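Long-range contacts in putative protease (Parabacteroides distasonis ATCC 8503, PDB 3KD4), which is of unknown function but is classed as a putative protease and is probably exported through a signal sequence: residues A[372-377]-A[397-402]; A[426-431]-A[467-472]; A[443-448]-A[456-461]. All coordinates share one frame; numbering follows the deposited sequence. Where two conformers were deposited one is given.

Interaction 1: residues A[372-377]-A[397-402]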
# COMPACT_ATOMS: atom_id res chain seq x y z
N ILE A 372 18.16 -13.57 4.72
CA ILE A 372 19.32 -12.68 4.67
C ILE A 372 20.56 -13.38 5.27
O ILE A 372 20.52 -14.00 6.33
CB ILE A 372 19.03 -11.33 5.34
CG1 ILE A 372 18.07 -10.53 4.44
CG2 ILE A 372 20.32 -10.50 5.53
CD1 ILE A 372 17.27 -9.63 5.17
N LYS A 373 21.65 -13.31 4.52
CA LYS A 373 22.91 -13.91 4.98
C LYS A 373 24.01 -12.97 4.58
O LYS A 373 24.21 -12.74 3.40
CB LYS A 373 23.10 -15.30 4.37
CG LYS A 373 24.37 -16.02 4.86
CD LYS A 373 24.31 -17.50 4.47
CE LYS A 373 25.50 -18.28 5.04
NZ LYS A 373 25.04 -19.63 5.54
N GLU A 374 24.67 -12.39 5.57
CA GLU A 374 25.74 -11.44 5.32
C GLU A 374 26.95 -11.67 6.21
O GLU A 374 26.87 -12.36 7.24
CB GLU A 374 25.24 -10.03 5.52
CG GLU A 374 24.14 -9.64 4.53
CD GLU A 374 23.99 -8.14 4.39
OE1 GLU A 374 24.93 -7.39 4.80
OE2 GLU A 374 22.94 -7.70 3.89
N SER A 375 28.05 -11.08 5.78
CA SER A 375 29.35 -11.17 6.43
C SER A 375 29.97 -9.79 6.54
O SER A 375 29.80 -8.97 5.65
CB SER A 375 30.28 -12.04 5.59
OG SER A 375 29.98 -13.40 5.84
N ARG A 376 30.67 -9.55 7.63
CA ARG A 376 31.44 -8.33 7.81
C ARG A 376 32.78 -8.66 8.47
O ARG A 376 32.88 -9.59 9.28
CB ARG A 376 30.70 -7.34 8.71
CG ARG A 376 29.43 -6.79 8.15
CD ARG A 376 29.67 -5.75 7.08
NE ARG A 376 28.41 -5.19 6.60
CZ ARG A 376 27.57 -5.81 5.78
NH1 ARG A 376 27.86 -7.03 5.31
NH2 ARG A 376 26.44 -5.21 5.41
N SER A 377 33.81 -7.90 8.11
CA SER A 377 35.11 -8.01 8.75
C SER A 377 35.33 -6.77 9.60
O SER A 377 34.98 -5.66 9.19
CB SER A 377 36.22 -8.12 7.71
OG SER A 377 36.11 -9.35 7.03
N ILE A 397 23.89 -4.30 9.79
CA ILE A 397 23.65 -4.38 8.35
C ILE A 397 22.40 -3.56 8.04
O ILE A 397 21.70 -3.15 8.95
CB ILE A 397 23.48 -5.83 7.88
CG1 ILE A 397 22.16 -6.43 8.38
CG2 ILE A 397 24.66 -6.67 8.31
CD1 ILE A 397 21.78 -7.71 7.70
N SER A 398 22.13 -3.35 6.74
CA SER A 398 21.01 -2.51 6.26
C SER A 398 19.76 -3.26 5.88
O SER A 398 18.64 -2.84 6.20
CB SER A 398 21.44 -1.79 4.99
OG SER A 398 22.69 -1.19 5.17
N ALA A 399 19.95 -4.34 5.13
CA ALA A 399 18.86 -5.13 4.59
C ALA A 399 18.14 -5.88 5.71
O ALA A 399 18.74 -6.24 6.72
CB ALA A 399 19.39 -6.11 3.56
N GLY A 400 16.84 -6.11 5.53
CA GLY A 400 16.08 -6.91 6.46
C GLY A 400 15.49 -6.09 7.60
O GLY A 400 15.09 -4.94 7.40
N ILE A 401 15.43 -6.71 8.79
CA ILE A 401 14.73 -6.13 9.91
C ILE A 401 15.31 -4.78 10.25
O ILE A 401 14.59 -3.90 10.70
CB ILE A 401 14.78 -7.03 11.17
CG1 ILE A 401 14.04 -8.33 10.95
CG2 ILE A 401 14.06 -6.37 12.31
CD1 ILE A 401 14.31 -9.35 12.05
N ASP A 402 16.61 -4.60 10.04
CA ASP A 402 17.26 -3.32 10.36
C ASP A 402 16.75 -2.16 9.53
O ASP A 402 16.94 -1.02 9.93
CB ASP A 402 18.78 -3.41 10.27
CG ASP A 402 19.37 -4.32 11.35
OD1 ASP A 402 19.22 -4.02 12.57
OD2 ASP A 402 20.01 -5.33 10.98
O HOH W 1 22.82 -5.18 4.30
O HOH W 2 25.02 -2.96 5.47
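Ile372 lies across from Gly400 and Glu374 from Ile397, and the two backbones run in opposite directions, 179° apart. The CA atoms of Ile372 and Gly400 are 6.9 Å apart. No direct hydrogen bond joins the segments. The arrangement is a loop packed on one face of a mixed five-stranded sheet. Segment 372-377 belongs to the outermost strand 370-380. Segment 397-402 is part of the loop that follows strand 389-393. Ile372, Glu374 and Arg376 all turn toward this loop.

Ile397 meets all three. Its CD1 lies 3.8 Å from CG2 of Ile372, and these side chains slide past each other in opposite directions. It meets the Glu374 carboxylate tip to tip. Its CG2 sits above one face of the Arg376 guanidinium, offset toward the rim and 3.7 Å from NH2. In Arg376 a bent chi2 (-75°) places CD to one side of an extended path. NH2 forms a salt bridge with Glu374 OE1 at 2.7 Å, while NH1 donates to Ser375 O. Together these bonds fix the turn of the guanidinium.

Two waters supply the polar link. One joins Glu374 OE2 to Ala399 N, and the other joins Arg376 NH2 to Ser398 OG. Beyond them, Ile401 N is hydrogen-bonded to Glu425. Gly400 has a positive phi (88°) that suits glycine. Its CA is 3.2 Å from Ile372 CD1, closer than usual van der Waals contact, so the placing of this methyl is doubtful.

Interaction 2: residues A[426-431]-A[467-472]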
# COMPACT_ATOMS: atom_id res chain seq x y z
N GLU A 426 21.09 -14.20 9.07
CA GLU A 426 22.34 -14.60 9.71
C GLU A 426 23.42 -13.61 9.33
O GLU A 426 23.64 -13.36 8.13
CB GLU A 426 22.74 -15.99 9.29
CG GLU A 426 24.11 -16.38 9.82
CD GLU A 426 24.58 -17.70 9.25
OE1 GLU A 426 24.75 -17.79 8.01
OE2 GLU A 426 24.75 -18.64 10.04
N VAL A 427 24.09 -13.04 10.33
CA VAL A 427 25.19 -12.12 10.09
C VAL A 427 26.43 -12.66 10.81
O VAL A 427 26.39 -12.89 12.02
CB VAL A 427 24.88 -10.68 10.57
CG1 VAL A 427 26.06 -9.73 10.20
CG2 VAL A 427 23.56 -10.19 9.96
N THR A 428 27.51 -12.86 10.05
CA THR A 428 28.75 -13.39 10.58
C THR A 428 29.83 -12.32 10.58
O THR A 428 30.18 -11.81 9.52
CB THR A 428 29.22 -14.57 9.76
OG1 THR A 428 28.25 -15.60 9.87
CG2 THR A 428 30.59 -15.10 10.27
N TYR A 429 30.35 -12.00 11.76
CA TYR A 429 31.40 -10.99 11.87
C TYR A 429 32.72 -11.71 12.10
O TYR A 429 32.79 -12.62 12.91
CB TYR A 429 31.15 -10.03 13.04
CG TYR A 429 29.89 -9.22 12.95
CD1 TYR A 429 28.68 -9.71 13.45
CD2 TYR A 429 29.89 -7.98 12.35
CE1 TYR A 429 27.52 -8.96 13.35
CE2 TYR A 429 28.74 -7.23 12.24
CZ TYR A 429 27.55 -7.72 12.75
OH TYR A 429 26.41 -6.97 12.64
N THR A 430 33.76 -11.33 11.37
CA THR A 430 35.09 -11.85 11.67
C THR A 430 35.88 -10.67 12.22
O THR A 430 36.08 -9.65 11.54
CB THR A 430 35.78 -12.50 10.46
OG1 THR A 430 34.99 -13.60 10.01
CG2 THR A 430 37.17 -13.02 10.86
N VAL A 431 36.24 -10.79 13.49
CA VAL A 431 36.85 -9.71 14.21
C VAL A 431 38.33 -10.05 14.44
O VAL A 431 38.64 -11.10 15.00
CB VAL A 431 36.15 -9.48 15.56
CG1 VAL A 431 36.84 -8.35 16.29
CG2 VAL A 431 34.67 -9.18 15.35
N GLU A 467 34.99 -14.91 15.84
CA GLU A 467 33.84 -14.99 15.00
C GLU A 467 32.58 -14.76 15.81
O GLU A 467 32.30 -15.51 16.74
CB GLU A 467 33.75 -16.36 14.36
CG GLU A 467 32.56 -16.49 13.44
CD GLU A 467 32.23 -17.93 13.12
OE1 GLU A 467 32.09 -18.75 14.09
OE2 GLU A 467 32.08 -18.23 11.92
N VAL A 468 31.79 -13.78 15.40
CA VAL A 468 30.52 -13.54 16.06
C VAL A 468 29.40 -13.85 15.08
O VAL A 468 29.36 -13.23 14.02
CB VAL A 468 30.42 -12.08 16.53
CG1 VAL A 468 29.07 -11.85 17.25
CG2 VAL A 468 31.59 -11.73 17.42
N VAL A 469 28.50 -14.78 15.41
CA VAL A 469 27.35 -15.05 14.53
C VAL A 469 26.04 -14.60 15.21
O VAL A 469 25.72 -15.03 16.31
CB VAL A 469 27.25 -16.54 14.12
CG1 VAL A 469 26.07 -16.78 13.16
CG2 VAL A 469 28.57 -17.03 13.50
N ARG A 470 25.31 -13.71 14.55
CA ARG A 470 23.98 -13.30 15.02
C ARG A 470 22.93 -13.86 14.08
O ARG A 470 23.08 -13.71 12.87
CB ARG A 470 23.87 -11.78 15.07
CG ARG A 470 24.98 -11.08 15.87
CD ARG A 470 24.68 -9.61 15.98
NE ARG A 470 23.59 -9.43 16.93
CZ ARG A 470 22.61 -8.55 16.83
NH1 ARG A 470 22.52 -7.75 15.77
NH2 ARG A 470 21.71 -8.48 17.79
N THR A 471 21.89 -14.48 14.63
CA THR A 471 20.74 -14.96 13.88
C THR A 471 19.41 -14.45 14.45
O THR A 471 19.27 -14.23 15.69
CB THR A 471 20.69 -16.51 13.85
OG1 THR A 471 20.25 -17.00 15.12
CG2 THR A 471 22.07 -17.10 13.53
N ILE A 472 18.44 -14.23 13.56
CA ILE A 472 17.05 -13.98 13.95
C ILE A 472 16.11 -14.70 13.01
O ILE A 472 16.37 -14.73 11.81
CB ILE A 472 16.72 -12.48 14.02
CG1 ILE A 472 15.23 -12.27 14.43
CG2 ILE A 472 17.09 -11.70 12.71
CD1 ILE A 472 14.89 -10.84 14.81
O HOH W 3 23.72 -7.79 13.08
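Val427 pairs with Arg470 and Tyr429 with Val468 in a regular antiparallel strand contact at the middle of a sheet. The axes of the two segments approach to 4.6 Å and run at 166°. Val427-Arg470 and Tyr429-Val468 are the hydrogen-bonded pairs, with two N-H...O bonds each. The bond from Tyr429 N to Val468 O is nearly straight, 2.8 Å long with 177° at the hydrogen. The non-hydrogen-bonded pair Thr428-Val469 lies between them; Glu426-Thr471 and Thr430-Glu467 flank them on the outside.

Strands 423-433 and 465-474 are the second and third of the five strands in the mixed sheet. The face bearing Val427, Tyr429, Val468 and Arg470 is buried. Leu394 packs on Tyr429 and Val468, and Trp494 of helix 481-495 packs on Val427. CB of Tyr429 lies 4.1 Å from CB of Val468. The Tyr429 ring and the Arg470 chain cross obliquely, with CE1 3.9 Å from CD. In Arg470 a bent chi3 (74°) places NE off the extended line. Its NH1 and Tyr429 OH share a water that lies in the plane of both groups. Tyr429 OH also bonds to Pro395 O, and Arg470 NH2 to Trp494 O, with a cation-pi contact to the same tryptophan.

On the other face, CG1 of Val469 touches CG of Glu426 at 3.9 Å. Glu426 OE1 forms a salt bridge with Lys373. Thr428 CG2 lies 3.8 Å from Glu467 OE2.

Interaction 3: residues A[443-448]-A[456-461]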
# COMPACT_ATOMS: atom_id res chain seq x y z
N THR A 443 32.06 -15.33 26.22
CA THR A 443 31.85 -16.12 25.00
C THR A 443 30.64 -17.06 25.11
O THR A 443 30.42 -17.91 24.25
CB THR A 443 33.10 -16.91 24.65
OG1 THR A 443 33.42 -17.75 25.75
CG2 THR A 443 34.27 -15.97 24.40
N GLN A 444 29.85 -16.92 26.17
CA GLN A 444 28.67 -17.74 26.34
C GLN A 444 27.61 -17.34 25.29
O GLN A 444 27.43 -16.16 25.00
CB GLN A 444 28.10 -17.57 27.74
CG GLN A 444 26.90 -18.45 28.00
CD GLN A 444 26.66 -18.71 29.48
OE1 GLN A 444 27.53 -18.49 30.35
NE2 GLN A 444 25.46 -19.21 29.79
N GLU A 445 26.93 -18.32 24.73
CA GLU A 445 25.93 -18.05 23.73
C GLU A 445 24.74 -17.33 24.35
O GLU A 445 24.31 -17.68 25.43
CB GLU A 445 25.44 -19.33 23.06
CG GLU A 445 24.51 -19.02 21.88
CD GLU A 445 23.91 -20.24 21.21
OE1 GLU A 445 24.21 -21.38 21.63
OE2 GLU A 445 23.12 -20.04 20.25
N GLN A 446 24.20 -16.34 23.63
CA GLN A 446 22.98 -15.61 24.05
C GLN A 446 21.82 -15.99 23.14
O GLN A 446 21.91 -15.81 21.94
CB GLN A 446 23.19 -14.09 24.04
CG GLN A 446 24.24 -13.65 25.08
CD GLN A 446 24.25 -12.15 25.33
OE1 GLN A 446 23.77 -11.37 24.51
NE2 GLN A 446 24.84 -11.76 26.44
N VAL A 447 20.78 -16.54 23.75
CA VAL A 447 19.60 -17.02 23.05
C VAL A 447 18.35 -16.49 23.73
O VAL A 447 18.24 -16.52 24.96
CB VAL A 447 19.48 -18.54 23.03
CG1 VAL A 447 18.26 -18.94 22.15
CG2 VAL A 447 20.74 -19.19 22.48
N ILE A 448 17.46 -15.94 22.92
CA ILE A 448 16.12 -15.59 23.36
C ILE A 448 15.15 -16.34 22.44
O ILE A 448 15.19 -16.23 21.22
CB ILE A 448 15.88 -14.06 23.37
CG1 ILE A 448 14.43 -13.79 23.80
CG2 ILE A 448 16.24 -13.43 22.00
CD1 ILE A 448 14.14 -12.36 24.19
N THR A 456 19.77 -15.40 18.28
CA THR A 456 20.93 -15.94 18.94
C THR A 456 22.16 -15.14 18.62
O THR A 456 22.26 -14.48 17.57
CB THR A 456 21.22 -17.41 18.52
OG1 THR A 456 21.66 -17.40 17.17
CG2 THR A 456 19.99 -18.35 18.73
N ARG A 457 23.14 -15.25 19.52
CA ARG A 457 24.47 -14.71 19.30
C ARG A 457 25.48 -15.72 19.83
O ARG A 457 25.38 -16.18 20.98
CB ARG A 457 24.64 -13.39 20.04
CG ARG A 457 25.95 -12.73 19.75
CD ARG A 457 26.11 -11.48 20.59
NE ARG A 457 26.57 -11.78 21.94
CZ ARG A 457 26.85 -10.86 22.85
NH1 ARG A 457 26.70 -9.57 22.58
NH2 ARG A 457 27.32 -11.23 24.05
N THR A 458 26.44 -16.09 18.99
CA THR A 458 27.52 -16.94 19.45
C THR A 458 28.81 -16.18 19.22
O THR A 458 28.93 -15.43 18.25
CB THR A 458 27.59 -18.26 18.68
OG1 THR A 458 27.82 -17.95 17.31
CG2 THR A 458 26.31 -19.03 18.79
N ILE A 459 29.78 -16.36 20.11
CA ILE A 459 31.06 -15.66 20.02
C ILE A 459 32.11 -16.76 20.19
O ILE A 459 32.13 -17.47 21.22
CB ILE A 459 31.22 -14.61 21.11
CG1 ILE A 459 30.15 -13.51 20.98
CG2 ILE A 459 32.64 -14.04 21.06
CD1 ILE A 459 30.17 -12.47 22.16
N THR A 460 32.95 -16.91 19.16
CA THR A 460 33.90 -18.01 19.13
C THR A 460 35.29 -17.54 18.70
O THR A 460 35.52 -17.20 17.54
CB THR A 460 33.44 -19.12 18.20
OG1 THR A 460 33.38 -18.61 16.87
CG2 THR A 460 32.06 -19.62 18.61
N PRO A 461 36.22 -17.49 19.66
CA PRO A 461 37.60 -17.15 19.29
C PRO A 461 38.15 -18.22 18.35
O PRO A 461 37.90 -19.40 18.56
CB PRO A 461 38.34 -17.17 20.63
CG PRO A 461 37.30 -16.82 21.62
CD PRO A 461 36.04 -17.51 21.12
O HOH W 4 28.87 -18.31 21.98
O HOH W 5 28.04 -13.64 25.54
O HOH W 6 26.94 -14.60 22.65
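Gln446 and Arg457 face each other in a beta hairpin formed by strands 446-450 and 453-462, the former at the edge of the sheet. They are an antiparallel hydrogen-bonded pair. Gln446 N donates to Arg457 O at 2.9 Å, and Arg457 N to Gln446 O at 2.8 Å. The amide of Gln446 stacks on the Arg457 guanidinium, the planes 8° apart, with OE1 3.5 Å above its centre.

Each guanidinium nitrogen has a partner. NH1 bonds to Asn499 O. NE and NH2 each give a hydrogen to a water at the edge of the group, in its plane. The water on NE is 2.8 Å from Arg457 O, and both waters approach Gln444 O. An alanine in place of Arg457 would probably leave the Gln446 amide without its stacked partner and Asn499 O without this donor.

Toward the hairpin turn, Val447 and Thr456 lie side by side through their methyl groups. In the other direction, CG2 of Thr458 lies beside the extended Glu445 chain, 3.6 Å from CG. Beyond Glu445, direct strand pairing gives way to a bridging water. It takes the hydrogen of Ile459 N at 2.9 Å and donates to Thr443 O at 2.8 Å.

How the interactions relate
All three contacts belong to one five-stranded sheet, and they follow one another across it. Interaction 1 lies on edge strand 370-380, interaction 2 in the middle, and interaction 3 at the opposite edge. Interactions 1 and 2 have centres about 9 Å apart. They meet through Ile372 O and Glu426 N, 2.8 Å apart, and through Ile401 packing on Ile472. Interactions 2 and 3 are also about 9 Å apart between centres. Glu467 O and Thr460 N join them at 2.9 Å, and the hydroxyls of Thr471 and Thr456 are hydrogen-bonded. Interactions 1 and 3 do not touch; their nearest atoms are about 10 Å apart. No active site or ligand can be tied to these contacts.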